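Local coordinates for protein MAU2 chromatid cohesion factor homolog (Saccharomyces cerevisiae, PDB 4XDN) that forms a complex with SCC2 that is required for loading cohesin onto chromosomes, and so takes part in sister chromatid cohesion, at residues A[509-514]-A[565-570]; A[572-577]-A[608-613]; A[592-597]-A[602-607]. All coordinates share one frame; numbering follows the deposited sequence.

Interaction 1 of 3, residues A[509-514]-A[565-570]; sequences WLFSHF and QILVNY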
loop_
_atom_site.group_PDB
_atom_site.type_symbol
_atom_site.label_atom_id
_atom_site.label_comp_id
_atom_site.label_asym_id
_atom_site.label_seq_id
_atom_site.Cartn_x
_atom_site.Cartn_y
_atom_site.Cartn_z
ATOM N N TRP A 509 8.923 -6.035 -27.691
ATOM C CA TRP A 509 9.849 -5.354 -28.589
ATOM C C TRP A 509 10.190 -6.249 -29.775
ATOM O O TRP A 509 10.152 -5.813 -30.924
ATOM C CB TRP A 509 11.127 -4.950 -27.854
ATOM C CG TRP A 509 11.983 -3.993 -28.631
ATOM C CD1 TRP A 509 11.951 -2.628 -28.568
ATOM C CD2 TRP A 509 12.998 -4.325 -29.589
ATOM N NE1 TRP A 509 12.881 -2.093 -29.426
ATOM C CE2 TRP A 509 13.537 -3.113 -30.064
ATOM C CE3 TRP A 509 13.503 -5.529 -30.089
ATOM C CZ2 TRP A 509 14.555 -3.070 -31.015
ATOM C CZ3 TRP A 509 14.515 -5.482 -31.034
ATOM C CH2 TRP A 509 15.029 -4.262 -31.487
ATOM N N LEU A 510 10.516 -7.506 -29.490
ATOM C CA LEU A 510 10.898 -8.446 -30.533
ATOM C C LEU A 510 9.722 -8.766 -31.453
ATOM O O LEU A 510 9.893 -8.893 -32.665
ATOM C CB LEU A 510 11.455 -9.730 -29.913
ATOM C CG LEU A 510 12.802 -9.574 -29.200
ATOM C CD1 LEU A 510 13.161 -10.839 -28.438
ATOM C CD2 LEU A 510 13.906 -9.226 -30.189
ATOM N N PHE A 511 8.528 -8.886 -30.877
ATOM C CA PHE A 511 7.325 -9.121 -31.670
ATOM C C PHE A 511 7.072 -7.978 -32.649
ATOM O O PHE A 511 6.577 -8.198 -33.754
ATOM C CB PHE A 511 6.098 -9.293 -30.764
ATOM C CG PHE A 511 5.959 -10.668 -30.146
ATOM C CD1 PHE A 511 6.812 -11.710 -30.485
ATOM C CD2 PHE A 511 4.955 -10.912 -29.225
ATOM C CE1 PHE A 511 6.665 -12.957 -29.911
ATOM C CE2 PHE A 511 4.807 -12.159 -28.651
ATOM C CZ PHE A 511 5.661 -13.182 -28.994
ATOM N N SER A 512 7.418 -6.762 -32.239
ATOM C CA SER A 512 7.119 -5.573 -33.031
ATOM C C SER A 512 8.266 -5.152 -33.957
ATOM O O SER A 512 8.110 -4.220 -34.749
ATOM C CB SER A 512 6.761 -4.412 -32.103
ATOM O OG SER A 512 7.815 -4.141 -31.195
ATOM N N HIS A 513 9.403 -5.841 -33.865
ATOM C CA HIS A 513 10.587 -5.484 -34.650
ATOM C C HIS A 513 11.107 -6.622 -35.535
ATOM O O HIS A 513 12.098 -6.448 -36.243
ATOM C CB HIS A 513 11.710 -5.017 -33.716
ATOM C CG HIS A 513 11.470 -3.670 -33.111
ATOM N ND1 HIS A 513 10.717 -3.488 -31.967
ATOM C CD2 HIS A 513 11.876 -2.436 -33.489
ATOM C CE1 HIS A 513 10.675 -2.203 -31.670
ATOM N NE2 HIS A 513 11.371 -1.541 -32.578
ATOM N N PHE A 514 10.439 -7.773 -35.500
ATOM C CA PHE A 514 10.888 -8.947 -36.250
ATOM C C PHE A 514 9.751 -9.678 -36.951
ATOM O O PHE A 514 8.704 -9.936 -36.359
ATOM C CB PHE A 514 11.596 -9.939 -35.323
ATOM C CG PHE A 514 13.045 -9.636 -35.092
ATOM C CD1 PHE A 514 13.437 -8.794 -34.067
ATOM C CD2 PHE A 514 14.019 -10.212 -35.890
ATOM C CE1 PHE A 514 14.774 -8.521 -33.851
ATOM C CE2 PHE A 514 15.354 -9.944 -35.679
ATOM C CZ PHE A 514 15.733 -9.099 -34.657
ATOM N N GLN A 565 4.503 -17.728 -20.488
ATOM C CA GLN A 565 5.295 -18.934 -20.718
ATOM C C GLN A 565 5.202 -19.396 -22.172
ATOM O O GLN A 565 6.191 -19.845 -22.754
ATOM C CB GLN A 565 4.847 -20.060 -19.785
ATOM C CG GLN A 565 5.991 -20.711 -19.026
ATOM C CD GLN A 565 5.593 -22.020 -18.370
ATOM O OE1 GLN A 565 4.440 -22.210 -17.980
ATOM N NE2 GLN A 565 6.549 -22.935 -18.254
ATOM N N ILE A 566 4.015 -19.275 -22.755
ATOM C CA ILE A 566 3.798 -19.700 -24.133
ATOM C C ILE A 566 4.527 -18.780 -25.113
ATOM O O ILE A 566 5.155 -19.247 -26.062
ATOM C CB ILE A 566 2.288 -19.738 -24.478
ATOM C CG1 ILE A 566 1.588 -20.807 -23.634
ATOM C CG2 ILE A 566 2.075 -20.042 -25.959
ATOM C CD1 ILE A 566 0.068 -20.807 -23.751
ATOM N N LEU A 567 4.442 -17.473 -24.882
ATOM C CA LEU A 567 5.040 -16.501 -25.792
ATOM C C LEU A 567 6.570 -16.560 -25.782
ATOM O O LEU A 567 7.206 -16.419 -26.827
ATOM C CB LEU A 567 4.572 -15.085 -25.440
ATOM C CG LEU A 567 3.090 -14.781 -25.679
ATOM C CD1 LEU A 567 2.756 -13.378 -25.194
ATOM C CD2 LEU A 567 2.712 -14.935 -27.143
ATOM N N VAL A 568 7.158 -16.764 -24.606
ATOM C CA VAL A 568 8.610 -16.851 -24.493
ATOM C C VAL A 568 9.123 -18.104 -25.193
ATOM O O VAL A 568 10.134 -18.063 -25.895
ATOM C CB VAL A 568 9.075 -16.867 -23.025
ATOM C CG1 VAL A 568 10.597 -16.981 -22.944
ATOM C CG2 VAL A 568 8.622 -15.611 -22.322
ATOM N N ASN A 569 8.429 -19.217 -24.990
ATOM C CA ASN A 569 8.800 -20.463 -25.645
ATOM C C ASN A 569 8.545 -20.393 -27.148
ATOM O O ASN A 569 9.340 -20.901 -27.938
ATOM C CB ASN A 569 8.042 -21.638 -25.027
ATOM C CG ASN A 569 8.699 -22.147 -23.757
ATOM O OD1 ASN A 569 9.556 -23.030 -23.801
ATOM N ND2 ASN A 569 8.302 -21.588 -22.617
ATOM N N TYR A 570 7.445 -19.754 -27.536
ATOM C CA TYR A 570 7.137 -19.538 -28.949
ATOM C C TYR A 570 8.226 -18.705 -29.612
ATOM O O TYR A 570 8.721 -19.048 -30.686
ATOM C CB TYR A 570 5.782 -18.843 -29.105
ATOM C CG TYR A 570 5.470 -18.396 -30.521
ATOM C CD1 TYR A 570 5.118 -19.316 -31.501
ATOM C CD2 TYR A 570 5.512 -17.055 -30.871
ATOM C CE1 TYR A 570 4.825 -18.913 -32.793
ATOM C CE2 TYR A 570 5.223 -16.641 -32.160
ATOM C CZ TYR A 570 4.880 -17.574 -33.117
ATOM O OH TYR A 570 4.593 -17.163 -34.400
#
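Phe511 reaches from helix 499-513 to Leu567 and Tyr570 on helix 562-575, an interhelical contact in an all-helical array of the kind that tetratricopeptide-like solenoids build. The contact across the helices is purely apolar. The Phe511 ring meets Leu567 with its edge: CE2 lies 3.8 Å from Leu567 CD2, close to the ring plane, and the two side chains cross at about a right angle. A long phenyl ring suits this place because the backbones stay far apart, with 9.7 Å between the CA atoms of Phe511 and Leu567. Tyr570 is touched more loosely, its CD2 standing 4.3 Å from Phe511 CZ. Apolar side chains of the bound partner protein pack on all three residues.

No polar bond crosses between 509-514 and 565-570. Within the first segment His513 lays its ring over Trp509, and its ND1 donates to Trp509 O over 2.6 Å; that oxygen lies nearly in the imidazole plane. In the second, Asn569 OD1 accepts from Phe545 N, outside both segments, while Asn569 ND2 gives Gln565 O a nearly straight bond (2.7 Å, N-H...O 170°). Asn569 N binds the same Gln565 O from the other face of the carbonyl plane.

Interaction 2 of 3, residues A[572-577]-A[608-613]; sequences GGRMLE and GIWHLM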
loop_
_atom_site.group_PDB
_atom_site.type_symbol
_atom_site.label_atom_id
_atom_site.label_comp_id
_atom_site.label_asym_id
_atom_site.label_seq_id
_atom_site.Cartn_x
_atom_site.Cartn_y
_atom_site.Cartn_z
ATOM N N GLY A 572 11.319 -18.017 -28.390
ATOM C CA GLY A 572 12.577 -18.733 -28.295
ATOM C C GLY A 572 12.655 -19.868 -29.299
ATOM O O GLY A 572 13.686 -20.072 -29.939
ATOM N N GLY A 573 11.561 -20.608 -29.437
ATOM C CA GLY A 573 11.507 -21.723 -30.366
ATOM C C GLY A 573 11.673 -21.280 -31.808
ATOM O O GLY A 573 12.278 -21.982 -32.617
ATOM N N ARG A 574 11.137 -20.108 -32.126
ATOM C CA ARG A 574 11.196 -19.574 -33.482
ATOM C C ARG A 574 12.559 -18.971 -33.812
ATOM O O ARG A 574 13.053 -19.118 -34.933
ATOM C CB ARG A 574 10.111 -18.516 -33.675
ATOM C CG ARG A 574 8.746 -19.068 -34.066
ATOM C CD ARG A 574 8.547 -19.092 -35.579
ATOM N NE ARG A 574 7.178 -18.738 -35.948
ATOM C CZ ARG A 574 6.752 -18.590 -37.199
ATOM N NH1 ARG A 574 7.587 -18.765 -38.214
ATOM N NH2 ARG A 574 5.488 -18.264 -37.434
ATOM N N MET A 575 13.163 -18.298 -32.836
ATOM C CA MET A 575 14.382 -17.524 -33.072
ATOM C C MET A 575 15.672 -18.243 -32.679
ATOM O O MET A 575 16.712 -18.025 -33.298
ATOM C CB MET A 575 14.314 -16.200 -32.311
ATOM C CG MET A 575 13.174 -15.288 -32.737
ATOM S SD MET A 575 13.333 -13.625 -32.050
ATOM C CE MET A 575 14.736 -13.008 -32.973
ATOM N N LEU A 576 15.609 -19.089 -31.654
ATOM C CA LEU A 576 16.822 -19.629 -31.038
ATOM C C LEU A 576 17.055 -21.120 -31.290
ATOM O O LEU A 576 18.194 -21.581 -31.223
ATOM C CB LEU A 576 16.784 -19.369 -29.529
ATOM C CG LEU A 576 16.554 -17.908 -29.130
ATOM C CD1 LEU A 576 16.499 -17.766 -27.617
ATOM C CD2 LEU A 576 17.638 -17.004 -29.712
ATOM N N GLU A 577 15.995 -21.869 -31.577
ATOM C CA GLU A 577 16.120 -23.308 -31.792
ATOM C C GLU A 577 16.366 -23.644 -33.265
ATOM O O GLU A 577 15.730 -23.073 -34.148
ATOM C CB GLU A 577 14.867 -24.027 -31.292
ATOM C CG GLU A 577 14.599 -23.846 -29.798
ATOM C CD GLU A 577 15.601 -24.575 -28.919
ATOM O OE1 GLU A 577 16.506 -25.244 -29.459
ATOM O OE2 GLU A 577 15.475 -24.483 -27.679
ATOM N N GLY A 608 -0.709 -22.552 -33.780
ATOM C CA GLY A 608 -1.106 -23.689 -34.588
ATOM C C GLY A 608 -0.508 -23.642 -35.981
ATOM O O GLY A 608 -0.109 -24.672 -36.522
ATOM N N ILE A 609 -0.451 -22.448 -36.565
ATOM C CA ILE A 609 0.155 -22.277 -37.881
ATOM C C ILE A 609 1.616 -22.707 -37.822
ATOM O O ILE A 609 2.104 -23.403 -38.707
ATOM C CB ILE A 609 0.069 -20.814 -38.377
ATOM C CG1 ILE A 609 -1.393 -20.389 -38.532
ATOM C CG2 ILE A 609 0.805 -20.651 -39.713
ATOM C CD1 ILE A 609 -1.581 -18.917 -38.835
ATOM N N TRP A 610 2.301 -22.283 -36.766
ATOM C CA TRP A 610 3.707 -22.607 -36.578
ATOM C C TRP A 610 3.902 -24.109 -36.428
ATOM O O TRP A 610 4.788 -24.698 -37.045
ATOM C CB TRP A 610 4.256 -21.880 -35.350
ATOM C CG TRP A 610 5.669 -22.229 -35.022
ATOM C CD1 TRP A 610 6.701 -22.393 -35.899
ATOM C CD2 TRP A 610 6.207 -22.464 -33.718
ATOM N NE1 TRP A 610 7.850 -22.713 -35.219
ATOM C CE2 TRP A 610 7.574 -22.762 -33.877
ATOM C CE3 TRP A 610 5.665 -22.450 -32.429
ATOM C CZ2 TRP A 610 8.407 -23.041 -32.797
ATOM C CZ3 TRP A 610 6.495 -22.727 -31.359
ATOM C CH2 TRP A 610 7.850 -23.021 -31.550
ATOM N N HIS A 611 3.066 -24.727 -35.605
ATOM C CA HIS A 611 3.169 -26.156 -35.357
ATOM C C HIS A 611 2.872 -26.963 -36.620
ATOM O O HIS A 611 3.495 -27.997 -36.858
ATOM C CB HIS A 611 2.223 -26.578 -34.234
ATOM C CG HIS A 611 2.392 -28.006 -33.822
ATOM N ND1 HIS A 611 3.547 -28.476 -33.234
ATOM C CD2 HIS A 611 1.562 -29.071 -33.931
ATOM C CE1 HIS A 611 3.419 -29.769 -32.994
ATOM N NE2 HIS A 611 2.225 -30.154 -33.407
ATOM N N LEU A 612 1.928 -26.489 -37.428
ATOM C CA LEU A 612 1.596 -27.151 -38.687
ATOM C C LEU A 612 2.803 -27.191 -39.621
ATOM O O LEU A 612 3.031 -28.193 -40.299
ATOM C CB LEU A 612 0.423 -26.449 -39.380
ATOM C CG LEU A 612 0.043 -26.987 -40.767
ATOM C CD1 LEU A 612 -0.365 -28.451 -40.700
ATOM C CD2 LEU A 612 -1.071 -26.153 -41.383
ATOM N N MET A 613 3.567 -26.101 -39.659
ATOM C CA MET A 613 4.773 -26.048 -40.480
ATOM C C MET A 613 5.748 -27.121 -40.029
ATOM O O MET A 613 6.249 -27.899 -40.838
ATOM C CB MET A 613 5.445 -24.674 -40.398
ATOM C CG MET A 613 4.603 -23.520 -40.913
ATOM S SD MET A 613 3.923 -23.806 -42.556
ATOM C CE MET A 613 2.175 -23.559 -42.230
#
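Trp610 presents the face of its indole to Arg574, joining helix 601-618 to the last turns of helix 562-575 in an all-helical, tetratricopeptide-like array. Along 608-613, the first residue with a side chain is Ile609, which packs on an aromatic side chain of the partner protein and does not touch 572-577.

Trp610 carries the contact. The indole swings across to the neighbouring helix because chi1 (176°) sets CG opposite the main-chain nitrogen. There the guanidinium of Arg574 lies flat on it, planes 3° apart and centres 4.6 Å from each other, a cation-pi stack in which NE sits 3.7 Å from Trp610 CD1. The aliphatic part of Arg574 belongs to the same cover: CD makes a CH-pi contact with the five-membered ring, 3.9 Å from its centroid. Bends at chi2 and chi3 fold the arginine down along the indole, and the two side chains run past each other in opposite directions. The six-membered ring lies against the backbone of Gly573, where Trp610 CZ2 is 3.8 Å from Gly573 C. Having no side chain, Gly573 lets the indole come right against the main chain. Tyr570 meets Trp610 edge-to-face, and Arg574 NH2 makes a weak hydrogen bond to Tyr570 OH.

The following residues turn to other neighbours. His611 bonds through ND1 to Ser587 OG on helix 580-593, Leu612 packs on helix 621-638 and an aromatic side chain of the partner protein, and Met613 touches an apolar side chain of that same chain. The helix itself continues regularly here, with Leu612 N donating to Gly608 O at 2.9 Å.

Interaction 3 of 3, residues A[592-597]-A[602-607]; sequences DMCRQQ and KVQYVI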
loop_
_atom_site.group_PDB
_atom_site.type_symbol
_atom_site.label_atom_id
_atom_site.label_comp_id
_atom_site.label_asym_id
_atom_site.label_seq_id
_atom_site.Cartn_x
_atom_site.Cartn_y
_atom_site.Cartn_z
ATOM N N ASP A 592 -0.673 -26.976 -27.125
ATOM C CA ASP A 592 -1.561 -27.612 -26.165
ATOM C C ASP A 592 -1.776 -26.751 -24.920
ATOM O O ASP A 592 -2.849 -26.783 -24.325
ATOM C CB ASP A 592 -1.009 -28.979 -25.757
ATOM C CG ASP A 592 -1.966 -29.751 -24.868
ATOM O OD1 ASP A 592 -2.892 -30.391 -25.407
ATOM O OD2 ASP A 592 -1.793 -29.717 -23.632
ATOM N N MET A 593 -0.762 -25.979 -24.537
ATOM C CA MET A 593 -0.819 -25.174 -23.316
ATOM C C MET A 593 -1.948 -24.143 -23.348
ATOM O O MET A 593 -2.526 -23.819 -22.314
ATOM C CB MET A 593 0.515 -24.455 -23.089
ATOM C CG MET A 593 1.634 -25.330 -22.530
ATOM S SD MET A 593 1.792 -25.262 -20.735
ATOM C CE MET A 593 0.507 -26.398 -20.216
ATOM N N CYS A 594 -2.257 -23.641 -24.540
ATOM C CA CYS A 594 -3.244 -22.577 -24.711
ATOM C C CYS A 594 -4.631 -22.921 -24.166
ATOM O O CYS A 594 -5.435 -22.026 -23.906
ATOM C CB CYS A 594 -3.373 -22.219 -26.194
ATOM S SG CYS A 594 -1.943 -21.364 -26.896
ATOM N N ARG A 595 -4.913 -24.207 -23.993
ATOM C CA ARG A 595 -6.252 -24.638 -23.592
ATOM C C ARG A 595 -6.551 -24.342 -22.124
ATOM O O ARG A 595 -7.706 -24.380 -21.701
ATOM C CB ARG A 595 -6.428 -26.136 -23.855
ATOM C CG ARG A 595 -5.747 -27.047 -22.839
ATOM C CD ARG A 595 -5.940 -28.509 -23.203
ATOM N NE ARG A 595 -6.031 -29.361 -22.019
ATOM C CZ ARG A 595 -7.050 -29.346 -21.162
ATOM N NH1 ARG A 595 -8.067 -28.511 -21.343
ATOM N NH2 ARG A 595 -7.051 -30.160 -20.114
ATOM N N GLN A 596 -5.510 -24.045 -21.353
ATOM C CA GLN A 596 -5.638 -23.928 -19.902
ATOM C C GLN A 596 -6.411 -22.681 -19.464
ATOM O O GLN A 596 -6.922 -22.634 -18.346
ATOM C CB GLN A 596 -4.250 -23.926 -19.258
ATOM C CG GLN A 596 -3.420 -25.171 -19.539
ATOM C CD GLN A 596 -3.679 -26.286 -18.547
ATOM O OE1 GLN A 596 -2.795 -26.660 -17.775
ATOM N NE2 GLN A 596 -4.890 -26.830 -18.564
ATOM N N GLN A 597 -6.495 -21.682 -20.339
ATOM C CA GLN A 597 -7.223 -20.450 -20.038
ATOM C C GLN A 597 -8.058 -19.996 -21.229
ATOM O O GLN A 597 -7.712 -20.267 -22.378
ATOM C CB GLN A 597 -6.254 -19.332 -19.633
ATOM C CG GLN A 597 -5.546 -19.567 -18.310
ATOM C CD GLN A 597 -4.501 -18.505 -18.003
ATOM O OE1 GLN A 597 -4.334 -17.543 -18.753
ATOM N NE2 GLN A 597 -3.794 -18.677 -16.894
ATOM N N LYS A 602 -7.033 -17.136 -30.405
ATOM C CA LYS A 602 -6.319 -16.496 -31.503
ATOM C C LYS A 602 -4.815 -16.697 -31.347
ATOM O O LYS A 602 -4.100 -16.855 -32.336
ATOM C CB LYS A 602 -6.664 -15.009 -31.580
ATOM C CG LYS A 602 -8.035 -14.748 -32.184
ATOM C CD LYS A 602 -8.396 -13.274 -32.165
ATOM C CE LYS A 602 -9.763 -13.038 -32.790
ATOM N NZ LYS A 602 -10.160 -11.606 -32.753
ATOM N N VAL A 603 -4.342 -16.702 -30.106
ATOM C CA VAL A 603 -2.949 -17.029 -29.825
ATOM C C VAL A 603 -2.672 -18.474 -30.239
ATOM O O VAL A 603 -1.673 -18.762 -30.901
ATOM C CB VAL A 603 -2.607 -16.826 -28.325
ATOM C CG1 VAL A 603 -1.246 -17.428 -27.977
ATOM C CG2 VAL A 603 -2.635 -15.343 -27.966
ATOM N N GLN A 604 -3.574 -19.376 -29.854
ATOM C CA GLN A 604 -3.427 -20.797 -30.159
ATOM C C GLN A 604 -3.429 -21.035 -31.665
ATOM O O GLN A 604 -2.718 -21.906 -32.167
ATOM C CB GLN A 604 -4.548 -21.609 -29.501
ATOM C CG GLN A 604 -4.305 -23.117 -29.499
ATOM C CD GLN A 604 -5.420 -23.891 -28.814
ATOM O OE1 GLN A 604 -6.584 -23.507 -28.878
ATOM N NE2 GLN A 604 -5.064 -24.985 -28.148
ATOM N N TYR A 605 -4.233 -20.255 -32.380
ATOM C CA TYR A 605 -4.316 -20.361 -33.833
ATOM C C TYR A 605 -2.972 -20.023 -34.479
ATOM O O TYR A 605 -2.479 -20.766 -35.325
ATOM C CB TYR A 605 -5.417 -19.441 -34.369
ATOM C CG TYR A 605 -5.510 -19.401 -35.879
ATOM C CD1 TYR A 605 -6.131 -20.424 -36.585
ATOM C CD2 TYR A 605 -4.984 -18.336 -36.598
ATOM C CE1 TYR A 605 -6.222 -20.388 -37.962
ATOM C CE2 TYR A 605 -5.069 -18.290 -37.973
ATOM C CZ TYR A 605 -5.688 -19.318 -38.652
ATOM O OH TYR A 605 -5.774 -19.276 -40.025
ATOM N N VAL A 606 -2.380 -18.904 -34.071
ATOM C CA VAL A 606 -1.079 -18.494 -34.589
ATOM C C VAL A 606 -0.023 -19.544 -34.240
ATOM O O VAL A 606 0.799 -19.910 -35.081
ATOM C CB VAL A 606 -0.668 -17.112 -34.034
ATOM C CG1 VAL A 606 0.759 -16.737 -34.460
ATOM C CG2 VAL A 606 -1.653 -16.052 -34.505
ATOM N N ILE A 607 -0.055 -20.029 -33.002
ATOM C CA ILE A 607 0.824 -21.114 -32.580
ATOM C C ILE A 607 0.557 -22.348 -33.432
ATOM O O ILE A 607 1.473 -23.100 -33.762
ATOM C CB ILE A 607 0.622 -21.474 -31.087
ATOM C CG1 ILE A 607 0.798 -20.231 -30.201
ATOM C CG2 ILE A 607 1.558 -22.619 -30.679
ATOM C CD1 ILE A 607 2.059 -20.200 -29.363
#
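Cys594 fits its small side chain against the root of Gln604, where the end of helix 580-593 and the start of helix 601-618 come together in a helical hairpin. The backbones are close, Cys594 CA and Gln604 CA being 5.7 Å apart, and a cysteine is slim enough for such a spacing. Its CB touches Gln604 CG at 3.5 Å, while SG comes down beside the backbone, 3.6 Å from Gln604 CA. Two branched residues one turn apart on the second helix complete this first shell: Val603 CG1 lies 4.1 Å from Cys594 SG, and Ile607 CG1 approaches the same sulfur at 4.4 Å.

The far end of Gln604 is anchored by a hydrogen bond, which probably fixes the course of its methylenes. Its CG is anti to the backbone N (chi1 -167°) and the chain stays extended past CG, which carries the methylenes along Cys594 CB and delivers NE2 to the main-chain oxygen of Phe591, its hydrogen-bond partner. The first helix loses its regular bonding near here: Gln596 N turns to Met593 O at 3.1 Å, a three-residue step, and Arg595 N makes a weak bond of the same kind to Asp592 O. Gln604 NE2 thus gives the Phe591 carbonyl a side-chain donor near the point where regular bonding stops.

Further out, Gln604 also packs on Lys630 and Leu634 of helix 621-638, and Ile607 on Ile566 of helix 562-575. On the partner protein, an acidic side chain pairs with Lys602 in a salt bridge, and the backbone hydrogen-bonds to the hydroxyl of Tyr605.

The chemistry implies a division of labour within one buried glutamine: its methylenes pack against the cysteine as an apolar residue would, while its amide ties the second helix to the main chain of the first at Phe591.

All three contacts are mainly buried and share helices. Interactions 1 and 2 both use helix 562-575, at successive turns, and touch through Tyr570 CD1 and Trp610 CE3, 3.3 Å apart. Interactions 2 and 3 both use helix 601-618, and interaction 3, closed by a short connection, is nested within the longer loop that interaction 2 closes. Ile566 and Ile607 join interactions 1 and 3. The chemistry shifts with place: interaction 1 is aromatic and aliphatic edge packing, interaction 2 sets a partly exposed arginine on an indole, and interaction 3 combines close sulfur and methylene packing with an amide, and reaches the surface at Arg595.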